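Local coordinates for protein EmGH1 (Erythrobacter marinus, PDB 5Z87) that probably hydrolyses beta-glucosidic bonds at the ends of sugar chains, as a family 3 glycoside hydrolase of the beta-glucosidase type, at residues P442-V447 / V529-G534; L438-N443 / E478-C483; A577-G582 / P595-A600; C483-G488 / E556-Q561; V458-L463 / G604-H609. All coordinates share one frame; numbering follows the deposited sequence.

Contact 1: residues P442-V447 / V529-G534; sequences PNAASV and VMCLGG
At the C-terminal ends of two neighbouring parallel strands in the sheet of the family 3 C-terminal domain, Pro442 and Asn443, in the loop that follows strand 436-440, lie against Cys531 to Gly534 at the end of strand 527-533. The backbone N of Asn443 donates to Cys531 O at 3.2 Å, approaching from above the carbonyl plane. One residue earlier Pro442 N, having no N-H, cannot add a second bond, and the ring sets its CD against the same Cys531 O, 3.4 Å away, and against Leu532 CD2. On the other side of Asn443, Ala444 CB meets Cys531 CB at 3.9 Å. The two strands mark a switch point of the alpha/beta domain: the connection after strand 436-440 leads to helix 462-473 on the face of Val439, whereas that after strand 527-533 leads to helix 561-569, which packs on Met530 on the opposite face. The Asn443 side chain reaches across the loops that diverge here. Chi1 of -66° sets CG anti to the carbonyl carbon, and from there ND2 donates to Gly534 O at 3.0 Å. This bond is bent, 140° at the hydrogen, and the oxygen lies out of the amide plane. An alanine here would probably leave Gly534 O without this donor and open a gap where the carboxamide stood, setting the loop after strand 527-533 freer to move. Between the two anchoring points Gly533 adopts backbone angles that would bring a side chain into the carbonyl oxygen before it, while its N is bonded to Gln561 OE1.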
# COMPACT_ATOMS: atom_id res chain seq x y z
N PRO A 442 -8.63 -12.50 28.60
CA PRO A 442 -7.71 -11.43 29.01
C PRO A 442 -8.38 -10.08 29.21
O PRO A 442 -7.86 -9.25 29.96
CB PRO A 442 -6.68 -11.40 27.88
CG PRO A 442 -7.41 -11.96 26.69
CD PRO A 442 -8.32 -13.02 27.26
N ASN A 443 -9.54 -9.84 28.60
CA ASN A 443 -10.21 -8.55 28.74
C ASN A 443 -11.50 -8.62 29.54
O ASN A 443 -12.40 -7.81 29.34
CB ASN A 443 -10.47 -7.95 27.36
CG ASN A 443 -9.19 -7.59 26.65
OD1 ASN A 443 -8.14 -7.48 27.28
ND2 ASN A 443 -9.26 -7.46 25.32
N ALA A 444 -11.60 -9.58 30.47
CA ALA A 444 -12.82 -9.70 31.26
C ALA A 444 -12.78 -8.84 32.52
O ALA A 444 -13.69 -8.05 32.76
CB ALA A 444 -13.08 -11.17 31.64
N ALA A 445 -11.72 -9.00 33.32
CA ALA A 445 -11.63 -8.39 34.64
C ALA A 445 -11.03 -6.99 34.61
O ALA A 445 -11.22 -6.22 35.56
CB ALA A 445 -10.79 -9.27 35.56
N SER A 446 -10.31 -6.66 33.55
CA SER A 446 -9.69 -5.36 33.35
C SER A 446 -10.63 -4.41 32.60
O SER A 446 -11.44 -4.82 31.77
CB SER A 446 -8.38 -5.55 32.58
OG SER A 446 -8.48 -6.61 31.62
N VAL A 447 -10.52 -3.12 32.94
CA VAL A 447 -11.19 -2.07 32.18
C VAL A 447 -10.30 -1.70 31.00
O VAL A 447 -9.08 -1.59 31.13
CB VAL A 447 -11.47 -0.84 33.07
CG1 VAL A 447 -12.16 0.25 32.29
CG2 VAL A 447 -12.32 -1.24 34.28
N VAL A 529 -18.83 -16.84 28.58
CA VAL A 529 -18.72 -15.55 27.89
C VAL A 529 -17.25 -15.22 27.79
O VAL A 529 -16.60 -14.92 28.80
CB VAL A 529 -19.48 -14.43 28.61
CG1 VAL A 529 -19.15 -13.11 27.96
CG2 VAL A 529 -20.98 -14.68 28.58
N MET A 530 -16.71 -15.27 26.56
CA MET A 530 -15.29 -15.05 26.32
C MET A 530 -15.04 -13.59 25.96
O MET A 530 -15.66 -13.05 25.03
CB MET A 530 -14.79 -15.97 25.22
CG MET A 530 -15.35 -17.38 25.33
SD MET A 530 -14.56 -18.55 24.22
CE MET A 530 -15.27 -18.08 22.64
N CYS A 531 -14.14 -12.94 26.71
CA CYS A 531 -13.76 -11.54 26.53
C CYS A 531 -12.35 -11.50 25.95
O CYS A 531 -11.37 -11.71 26.68
CB CYS A 531 -13.86 -10.78 27.84
SG CYS A 531 -15.53 -10.83 28.54
N LEU A 532 -12.26 -11.25 24.65
CA LEU A 532 -11.01 -11.37 23.90
C LEU A 532 -10.78 -10.11 23.06
O LEU A 532 -11.61 -9.20 23.01
CB LEU A 532 -11.05 -12.62 23.00
CG LEU A 532 -11.67 -13.90 23.57
CD1 LEU A 532 -12.02 -14.86 22.45
CD2 LEU A 532 -10.71 -14.56 24.52
N GLY A 533 -9.62 -10.07 22.40
CA GLY A 533 -9.35 -9.01 21.44
C GLY A 533 -7.90 -8.57 21.47
O GLY A 533 -6.99 -9.34 21.12
N GLY A 534 -7.68 -7.32 21.87
CA GLY A 534 -6.35 -6.77 22.03
C GLY A 534 -6.41 -5.77 23.16
O GLY A 534 -7.46 -5.57 23.76

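Contact 2: residues L438-N443 / E478-C483; sequences LVVGPN and EYAQGC
Parallel strand pairing joins Leu438, Val439 and Val440 to Glu478, Tyr479 and Ala480 at the border of the sheet of the family 3 C-terminal domain, where strand 476-480 is the outermost strand. Val439 N donates to Glu478 O at 2.8 Å, nearly along the C=O axis, and Val439 O accepts from Ala480 N at 3.2 Å. Past the last pair the ladder frays: Gly441 N makes two weak bonds, to Ala480 O and to Gln481 O. Leu438 and Val440 flank Ala480 on one face, Leu438 CD1 touching Ala480 CB at 3.9 Å. Val440 CG2, anti to the backbone N, presses on Gly482 CA at 3.6 Å; any side chain on that glycine would clash with the methyl. On the other face Val439 and Tyr479 are covered by Leu463 of helix 462-473. A water donates to Gly441 O at 2.8 Å and also bonds Tyr479 OH, tying the ring's end to the first strand. Beyond it, Pro442 CB comes within 3.2 Å of Cys483 O, and its CD lies beside Cys483 SG. Strand, helix 462-473 and strand in succession, with the two strands as parallel neighbours, form a classical beta-alpha-beta unit.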
# COMPACT_ATOMS: atom_id res chain seq x y z
N LEU A 438 -19.60 -18.57 33.34
CA LEU A 438 -18.16 -18.32 33.39
C LEU A 438 -17.83 -17.11 32.53
O LEU A 438 -18.13 -17.10 31.33
CB LEU A 438 -17.37 -19.53 32.90
CG LEU A 438 -15.88 -19.28 32.67
CD1 LEU A 438 -15.15 -19.03 33.98
CD2 LEU A 438 -15.24 -20.41 31.90
N VAL A 439 -17.22 -16.09 33.13
CA VAL A 439 -16.70 -14.93 32.42
C VAL A 439 -15.19 -15.07 32.38
O VAL A 439 -14.53 -15.07 33.42
CB VAL A 439 -17.12 -13.61 33.09
CG1 VAL A 439 -16.57 -12.41 32.33
CG2 VAL A 439 -18.64 -13.52 33.18
N VAL A 440 -14.63 -15.22 31.17
CA VAL A 440 -13.25 -15.65 30.99
C VAL A 440 -12.59 -14.88 29.85
O VAL A 440 -13.24 -14.56 28.84
CB VAL A 440 -13.19 -17.17 30.74
CG1 VAL A 440 -14.22 -17.54 29.69
CG2 VAL A 440 -11.81 -17.61 30.28
N GLY A 441 -11.29 -14.61 30.00
CA GLY A 441 -10.50 -14.01 28.95
C GLY A 441 -9.63 -12.86 29.41
O GLY A 441 -9.85 -12.26 30.48
N PRO A 442 -8.63 -12.50 28.60
CA PRO A 442 -7.71 -11.43 29.01
C PRO A 442 -8.38 -10.08 29.21
O PRO A 442 -7.86 -9.25 29.96
CB PRO A 442 -6.68 -11.40 27.88
CG PRO A 442 -7.41 -11.96 26.69
CD PRO A 442 -8.32 -13.02 27.26
N ASN A 443 -9.54 -9.84 28.60
CA ASN A 443 -10.21 -8.55 28.74
C ASN A 443 -11.50 -8.62 29.54
O ASN A 443 -12.40 -7.81 29.34
CB ASN A 443 -10.47 -7.95 27.36
CG ASN A 443 -9.19 -7.59 26.65
OD1 ASN A 443 -8.14 -7.48 27.28
ND2 ASN A 443 -9.26 -7.46 25.32
N GLU A 478 -18.78 -17.05 37.73
CA GLU A 478 -17.38 -17.30 38.07
C GLU A 478 -16.49 -16.67 37.02
O GLU A 478 -16.91 -16.39 35.89
CB GLU A 478 -17.07 -18.79 38.19
CG GLU A 478 -15.84 -19.06 39.05
CD GLU A 478 -15.80 -20.46 39.62
OE1 GLU A 478 -16.89 -21.03 39.87
OE2 GLU A 478 -14.68 -20.98 39.83
N TYR A 479 -15.24 -16.42 37.40
CA TYR A 479 -14.29 -15.73 36.55
C TYR A 479 -13.03 -16.57 36.45
O TYR A 479 -12.57 -17.13 37.44
CB TYR A 479 -13.93 -14.34 37.10
CG TYR A 479 -12.61 -13.81 36.58
CD1 TYR A 479 -12.48 -13.35 35.28
CD2 TYR A 479 -11.49 -13.77 37.40
CE1 TYR A 479 -11.27 -12.87 34.80
CE2 TYR A 479 -10.28 -13.29 36.93
CZ TYR A 479 -10.17 -12.83 35.63
OH TYR A 479 -8.96 -12.35 35.17
N ALA A 480 -12.49 -16.64 35.24
CA ALA A 480 -11.18 -17.23 34.99
C ALA A 480 -10.40 -16.30 34.07
O ALA A 480 -10.96 -15.66 33.18
CB ALA A 480 -11.31 -18.63 34.36
N GLN A 481 -9.09 -16.20 34.32
CA GLN A 481 -8.22 -15.41 33.44
C GLN A 481 -8.30 -15.91 31.99
O GLN A 481 -8.45 -15.11 31.05
CB GLN A 481 -6.79 -15.46 33.97
CG GLN A 481 -5.76 -14.71 33.13
CD GLN A 481 -5.96 -13.21 33.16
OE1 GLN A 481 -6.58 -12.66 34.08
NE2 GLN A 481 -5.44 -12.53 32.14
N GLY A 482 -8.23 -17.22 31.79
CA GLY A 482 -8.26 -17.79 30.46
C GLY A 482 -6.88 -17.77 29.82
O GLY A 482 -6.24 -18.82 29.68
N CYS A 483 -6.42 -16.58 29.44
CA CYS A 483 -5.04 -16.35 29.01
C CYS A 483 -4.74 -14.86 29.14
O CYS A 483 -5.64 -14.04 29.31
CB CYS A 483 -4.81 -16.82 27.57
SG CYS A 483 -5.67 -15.81 26.32
O HOH W 1 -9.47 -10.77 32.78
O HOH W 2 -5.77 -9.85 31.29

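Contact 3: residues A577-G582 / P595-A600; sequences AVLIHG and PAILDA
The imidazole of His581 and the carboxylate of Asp599 are modelled with NE2 only 2.3 Å from OD1, too short for the exact length to be trusted, although the hydrogen bond from NE2 is nearly straight. The oxygen sits at the ring edge, near its plane, and the two flat groups are turned 40° against each other. Asp599 CG, anti to its own N (chi1 -158°), stands on the same face as Leu579, beside whose CB OD1 lies at 3.8 Å. Behind this pair runs regular parallel pairing: Ala577 N bonds Ala596 O, Leu598 N bonds Ala577 O, Leu579 N bonds Leu598 O at 2.7 Å, and Ala600 N bonds Leu579 O. On the face of the aspartate, Leu579 CD1 packs on Ile597 CG2 at 3.7 Å, both beneath Leu590 of helix 588-593, which connects the two strands in a beta-alpha-beta unit. Val578 and Leu598 occupy the other face, under helix 607-615. His581 ND1 is bonded in turn to Arg583 O. Engaged at both nitrogens, the buried ring is probably fixed in its rotation, and OD1 of the buried carboxylate has two donors, His581 NE2 and, weakly, Phe601 N.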
# COMPACT_ATOMS: atom_id res chain seq x y z
N ALA A 577 -18.81 -14.70 22.42
CA ALA A 577 -17.58 -13.93 22.53
C ALA A 577 -17.89 -12.44 22.44
O ALA A 577 -18.76 -12.01 21.67
CB ALA A 577 -16.57 -14.35 21.44
N VAL A 578 -17.19 -11.67 23.28
CA VAL A 578 -17.22 -10.20 23.28
C VAL A 578 -15.81 -9.71 22.93
O VAL A 578 -14.84 -10.05 23.62
CB VAL A 578 -17.66 -9.64 24.64
CG1 VAL A 578 -17.86 -8.12 24.55
CG2 VAL A 578 -18.94 -10.31 25.09
N LEU A 579 -15.70 -8.92 21.87
CA LEU A 579 -14.39 -8.42 21.43
C LEU A 579 -14.14 -7.03 22.00
O LEU A 579 -14.95 -6.11 21.82
CB LEU A 579 -14.29 -8.40 19.90
CG LEU A 579 -14.33 -9.75 19.19
CD1 LEU A 579 -14.45 -9.57 17.71
CD2 LEU A 579 -13.10 -10.55 19.50
N ILE A 580 -13.00 -6.88 22.67
CA ILE A 580 -12.57 -5.63 23.27
C ILE A 580 -11.15 -5.39 22.78
O ILE A 580 -10.29 -6.26 22.95
CB ILE A 580 -12.63 -5.68 24.82
CG1 ILE A 580 -14.08 -5.92 25.26
CG2 ILE A 580 -12.05 -4.41 25.45
CD1 ILE A 580 -14.22 -6.35 26.73
N HIS A 581 -10.92 -4.23 22.17
CA HIS A 581 -9.73 -4.02 21.33
C HIS A 581 -9.72 -2.60 20.76
O HIS A 581 -10.75 -1.93 20.70
CB HIS A 581 -9.70 -5.02 20.17
CG HIS A 581 -10.93 -4.97 19.31
ND1 HIS A 581 -10.92 -4.47 18.02
CD2 HIS A 581 -12.20 -5.35 19.56
CE1 HIS A 581 -12.14 -4.56 17.51
NE2 HIS A 581 -12.94 -5.07 18.43
N GLY A 582 -8.54 -2.17 20.30
CA GLY A 582 -8.39 -0.90 19.61
C GLY A 582 -8.61 -0.94 18.10
O GLY A 582 -9.66 -0.53 17.62
N PRO A 595 -20.43 -19.05 17.49
CA PRO A 595 -21.62 -18.61 16.74
C PRO A 595 -22.07 -17.19 17.01
O PRO A 595 -22.76 -16.62 16.15
CB PRO A 595 -22.69 -19.62 17.18
CG PRO A 595 -22.22 -20.12 18.52
CD PRO A 595 -20.71 -20.15 18.42
N ALA A 596 -21.76 -16.61 18.17
CA ALA A 596 -22.26 -15.29 18.53
C ALA A 596 -21.10 -14.42 18.98
O ALA A 596 -20.36 -14.80 19.90
CB ALA A 596 -23.32 -15.37 19.65
N ILE A 597 -20.92 -13.28 18.32
CA ILE A 597 -19.79 -12.39 18.60
C ILE A 597 -20.31 -10.96 18.70
O ILE A 597 -20.99 -10.48 17.78
CB ILE A 597 -18.69 -12.49 17.53
CG1 ILE A 597 -18.24 -13.94 17.36
CG2 ILE A 597 -17.51 -11.61 17.91
CD1 ILE A 597 -17.29 -14.14 16.22
N LEU A 598 -20.01 -10.31 19.81
CA LEU A 598 -20.20 -8.87 19.98
C LEU A 598 -18.86 -8.19 19.74
O LEU A 598 -17.82 -8.68 20.19
CB LEU A 598 -20.70 -8.54 21.38
CG LEU A 598 -22.11 -8.99 21.73
CD1 LEU A 598 -22.50 -8.52 23.12
CD2 LEU A 598 -23.07 -8.44 20.70
N ASP A 599 -18.88 -7.06 19.04
CA ASP A 599 -17.67 -6.26 18.85
C ASP A 599 -17.86 -4.95 19.59
O ASP A 599 -18.66 -4.11 19.19
CB ASP A 599 -17.36 -6.03 17.37
CG ASP A 599 -15.89 -5.69 17.14
OD1 ASP A 599 -15.23 -5.17 18.08
OD2 ASP A 599 -15.39 -5.96 16.02
N ALA A 600 -17.11 -4.78 20.69
CA ALA A 600 -17.30 -3.62 21.54
C ALA A 600 -16.20 -2.59 21.37
O ALA A 600 -16.31 -1.50 21.95
CB ALA A 600 -17.37 -4.05 23.02

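Contact 4: residues C483-G488 / E556-Q561; sequences CAITAG and ELIGEQ
The carboxamide of Gln561 carries Ile485 over one face, with CG1 and CD1 both lying above the plane and CG1 coming to 3.7 Å from NE2. In the plane of the same amide, NE2 donates to Ile558 O at 3.0 Å, an almost straight bond that lands on a carbonyl lone pair, and OE1 accepts from Gly533 N in the neighbouring strand end. Both polar atoms being engaged, the amide is held flat under the isoleucine. A leucine in place of Gln561 would probably leave Gly533 N and Ile558 O without these amide partners and set the turn and the strand end free to shift. Lower on the side chain, Cys483 SG touches Gln561 CG at 3.7 Å; the sulfur is placed there by standing between the backbone N and the carbonyl carbon (chi1 69°). Ile485 CG2 meets Ile558 CG2 at 3.7 Å, the two side chains crossing at about a right angle, and Phe653 of the second subunit packs on Ile558 too. No direct hydrogen bond joins the two segments. A water makes the link instead, donating to Ala484 O at 3.0 Å and accepting from Glu560 N at 2.8 Å. Ile558 to Gln561 form a type II' beta turn, its second position taken by Gly559, which passes through Glu560 as N-cap directly into helix 561-569.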
# COMPACT_ATOMS: atom_id res chain seq x y z
N CYS A 483 -6.42 -16.58 29.44
CA CYS A 483 -5.04 -16.35 29.01
C CYS A 483 -4.74 -14.86 29.14
O CYS A 483 -5.64 -14.04 29.31
CB CYS A 483 -4.81 -16.82 27.57
SG CYS A 483 -5.67 -15.81 26.32
N ALA A 484 -3.45 -14.54 29.08
CA ALA A 484 -2.98 -13.17 29.08
C ALA A 484 -2.53 -12.79 27.67
O ALA A 484 -2.01 -13.62 26.92
CB ALA A 484 -1.82 -12.98 30.06
N ILE A 485 -2.74 -11.52 27.31
CA ILE A 485 -2.23 -10.97 26.06
C ILE A 485 -0.82 -10.46 26.30
O ILE A 485 0.15 -10.90 25.66
CB ILE A 485 -3.15 -9.86 25.53
CG1 ILE A 485 -4.50 -10.45 25.08
CG2 ILE A 485 -2.48 -9.08 24.40
CD1 ILE A 485 -5.57 -9.41 24.78
N THR A 486 -0.68 -9.55 27.25
CA THR A 486 0.61 -9.01 27.63
C THR A 486 0.95 -9.46 29.04
O THR A 486 0.07 -9.63 29.89
CB THR A 486 0.59 -7.48 27.54
OG1 THR A 486 -0.70 -7.00 27.95
CG2 THR A 486 0.83 -7.07 26.09
N ALA A 487 2.24 -9.70 29.28
CA ALA A 487 2.67 -10.23 30.57
C ALA A 487 2.56 -9.15 31.64
O ALA A 487 2.87 -7.98 31.42
CB ALA A 487 4.10 -10.75 30.48
N GLY A 488 2.09 -9.57 32.82
CA GLY A 488 1.82 -8.65 33.90
C GLY A 488 0.49 -7.94 33.81
O GLY A 488 0.16 -7.15 34.70
N GLU A 556 -5.12 -11.13 13.12
CA GLU A 556 -5.76 -12.11 13.99
C GLU A 556 -5.62 -11.70 15.45
O GLU A 556 -4.77 -10.88 15.82
CB GLU A 556 -5.13 -13.49 13.81
CG GLU A 556 -5.92 -14.44 12.96
CD GLU A 556 -7.15 -14.98 13.66
OE1 GLU A 556 -7.46 -14.54 14.80
OE2 GLU A 556 -7.79 -15.86 13.06
N LEU A 557 -6.46 -12.31 16.29
CA LEU A 557 -6.26 -12.26 17.73
C LEU A 557 -4.85 -12.69 18.08
O LEU A 557 -4.38 -13.75 17.64
CB LEU A 557 -7.27 -13.16 18.44
CG LEU A 557 -8.71 -12.82 18.12
CD1 LEU A 557 -9.61 -13.73 18.94
CD2 LEU A 557 -8.94 -11.35 18.46
N ILE A 558 -4.17 -11.88 18.85
CA ILE A 558 -2.77 -12.13 19.13
C ILE A 558 -2.64 -13.25 20.16
O ILE A 558 -3.51 -13.43 21.03
CB ILE A 558 -2.07 -10.84 19.60
CG1 ILE A 558 -0.56 -11.03 19.62
CG2 ILE A 558 -2.56 -10.41 20.99
CD1 ILE A 558 0.17 -9.71 19.66
N GLY A 559 -1.58 -14.04 20.02
CA GLY A 559 -1.17 -14.96 21.07
C GLY A 559 -2.02 -16.21 21.14
O GLY A 559 -2.30 -16.86 20.12
N GLU A 560 -2.45 -16.56 22.36
CA GLU A 560 -3.10 -17.83 22.63
C GLU A 560 -4.60 -17.71 22.76
O GLU A 560 -5.24 -18.66 23.22
CB GLU A 560 -2.53 -18.46 23.91
CG GLU A 560 -1.17 -19.11 23.72
CD GLU A 560 -0.10 -18.08 23.44
OE1 GLU A 560 0.06 -17.16 24.27
OE2 GLU A 560 0.56 -18.19 22.39
N GLN A 561 -5.17 -16.58 22.37
CA GLN A 561 -6.60 -16.37 22.58
C GLN A 561 -7.43 -17.32 21.73
O GLN A 561 -8.51 -17.75 22.16
CB GLN A 561 -6.97 -14.92 22.27
CG GLN A 561 -6.39 -13.87 23.21
CD GLN A 561 -6.80 -12.48 22.75
OE1 GLN A 561 -7.90 -12.02 23.05
NE2 GLN A 561 -5.93 -11.84 21.98
O HOH W 3 -2.68 -14.44 24.12

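Contact 5: residues V458-L463 / G604-H609; sequences VGVSAL and GEQGGH
Val460 N donates to Glu605 O at 2.7 Å, the shortest polar bond between the two segments. The carbonyl of the same valine accepts from Gly608 N at 2.9 Å, with a bent angle of 133° at the hydrogen, so the backbone of Val460 is gripped at both its N and its O. Between these bonds the side chain turns onto the imidazole of His609. Val460 CG1, anti to the backbone N (chi1 175°), lies over one ring face in a CH-pi contact, 3.7 Å from the centroid, while CG2 approaches NE2 at 3.5 Å. Gln606 OE1 lies at the ring edge, in its plane. Two glycines let the chains come this close. Gly459 lies against Glu605, and a CB on it would collide with Glu605 CA; Gly608 CA makes a CA-H...O contact of 3.2 Å with Ser461 O, where a CB would run into the carbonyls of Ser461 and Val460. Glu605 CB rests on Val458 O at 3.4 Å, and its carboxylate leads away to a salt bridge with Arg401 and a bond from Gln142 N. Both segments run into helices: Ser461 is the N-cap of helix 462-473, its OG bonded to Glu464 N, and the type I turn from Gly604 to Gly607 opens helix 607-615. Gly608 N belongs to the first turn of that helix, so Val460 O supplies an acceptor from outside the helix, an arrangement that probably suits the partial positive charge expected at a helix N-terminus.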
# COMPACT_ATOMS: atom_id res chain seq x y z
N VAL A 458 -10.39 3.84 34.92
CA VAL A 458 -11.48 3.78 35.88
C VAL A 458 -12.76 3.49 35.10
O VAL A 458 -13.16 4.28 34.25
CB VAL A 458 -11.62 5.10 36.66
CG1 VAL A 458 -12.81 5.04 37.61
CG2 VAL A 458 -10.34 5.43 37.42
N GLY A 459 -13.40 2.36 35.41
CA GLY A 459 -14.65 2.05 34.74
C GLY A 459 -15.17 0.69 35.13
O GLY A 459 -14.65 0.04 36.04
N VAL A 460 -16.20 0.26 34.41
CA VAL A 460 -16.90 -0.99 34.70
C VAL A 460 -16.47 -2.04 33.69
O VAL A 460 -16.87 -1.98 32.52
CB VAL A 460 -18.42 -0.80 34.69
CG1 VAL A 460 -19.12 -2.12 34.87
CG2 VAL A 460 -18.85 0.17 35.79
N SER A 461 -15.67 -3.01 34.13
CA SER A 461 -15.21 -4.07 33.25
C SER A 461 -16.38 -4.98 32.84
O SER A 461 -17.48 -4.92 33.40
CB SER A 461 -14.13 -4.91 33.94
OG SER A 461 -14.69 -5.71 34.98
N ALA A 462 -16.11 -5.84 31.85
CA ALA A 462 -17.11 -6.81 31.43
C ALA A 462 -17.51 -7.71 32.60
O ALA A 462 -18.71 -7.93 32.84
CB ALA A 462 -16.58 -7.63 30.25
N LEU A 463 -16.53 -8.22 33.34
CA LEU A 463 -16.80 -9.05 34.52
C LEU A 463 -17.71 -8.33 35.51
O LEU A 463 -18.78 -8.82 35.88
CB LEU A 463 -15.48 -9.44 35.20
CG LEU A 463 -15.64 -10.21 36.51
CD1 LEU A 463 -16.19 -11.62 36.22
CD2 LEU A 463 -14.32 -10.27 37.28
N GLY A 604 -15.80 2.23 26.67
CA GLY A 604 -15.90 3.33 27.61
C GLY A 604 -16.08 2.85 29.04
O GLY A 604 -16.03 1.66 29.34
N GLU A 605 -16.30 3.81 29.95
CA GLU A 605 -16.20 3.48 31.37
C GLU A 605 -17.46 2.80 31.90
O GLU A 605 -17.39 2.12 32.92
CB GLU A 605 -15.87 4.74 32.18
CG GLU A 605 -16.91 5.82 32.11
CD GLU A 605 -16.78 6.81 33.26
OE1 GLU A 605 -15.79 7.58 33.29
OE2 GLU A 605 -17.66 6.78 34.16
N GLN A 606 -18.59 2.96 31.23
CA GLN A 606 -19.80 2.22 31.54
C GLN A 606 -19.98 0.99 30.66
O GLN A 606 -21.07 0.42 30.61
CB GLN A 606 -21.01 3.15 31.42
CG GLN A 606 -21.01 4.29 32.44
CD GLN A 606 -20.85 3.81 33.89
OE1 GLN A 606 -21.62 2.98 34.36
NE2 GLN A 606 -19.84 4.35 34.59
N GLY A 607 -18.92 0.55 29.98
CA GLY A 607 -19.08 -0.47 28.95
C GLY A 607 -19.55 -1.81 29.49
O GLY A 607 -20.36 -2.50 28.86
N GLY A 608 -19.05 -2.20 30.67
CA GLY A 608 -19.44 -3.48 31.25
C GLY A 608 -20.93 -3.62 31.43
O GLY A 608 -21.50 -4.69 31.22
N HIS A 609 -21.61 -2.52 31.80
CA HIS A 609 -23.06 -2.57 31.94
C HIS A 609 -23.75 -2.67 30.59
O HIS A 609 -24.74 -3.40 30.44
CB HIS A 609 -23.57 -1.33 32.70
CG HIS A 609 -23.07 -1.22 34.11
ND1 HIS A 609 -23.23 -2.23 35.03
CD2 HIS A 609 -22.44 -0.21 34.76
CE1 HIS A 609 -22.70 -1.86 36.19
NE2 HIS A 609 -22.22 -0.64 36.05

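How the contacts relate
Contacts 1, 2 and 3 lie on one sheet: contact 2 pairs the edge strand 476-480 with its neighbour 436-440, contact 1 sits at the next strand with its centre 7 Å from that of contact 2, and contact 3 continues on the far side, its centre 9 Å from that of contact 1. Gln561 ties contact 4 to contact 1, its OE1 lying 2.7 Å from Gly533 N. Contact 5 joins contact 1 through Leu463 N, 2.9 Å from Ala444 O, whereas contacts 4 and 5 do not touch. None of their residues lines the pocket that holds bound dithiothreitol, but two pocket residues belong to connecting loops: Tyr452 between the first segments of contacts 1 and 5, and Glu541 between the second segments of contacts 1 and 4.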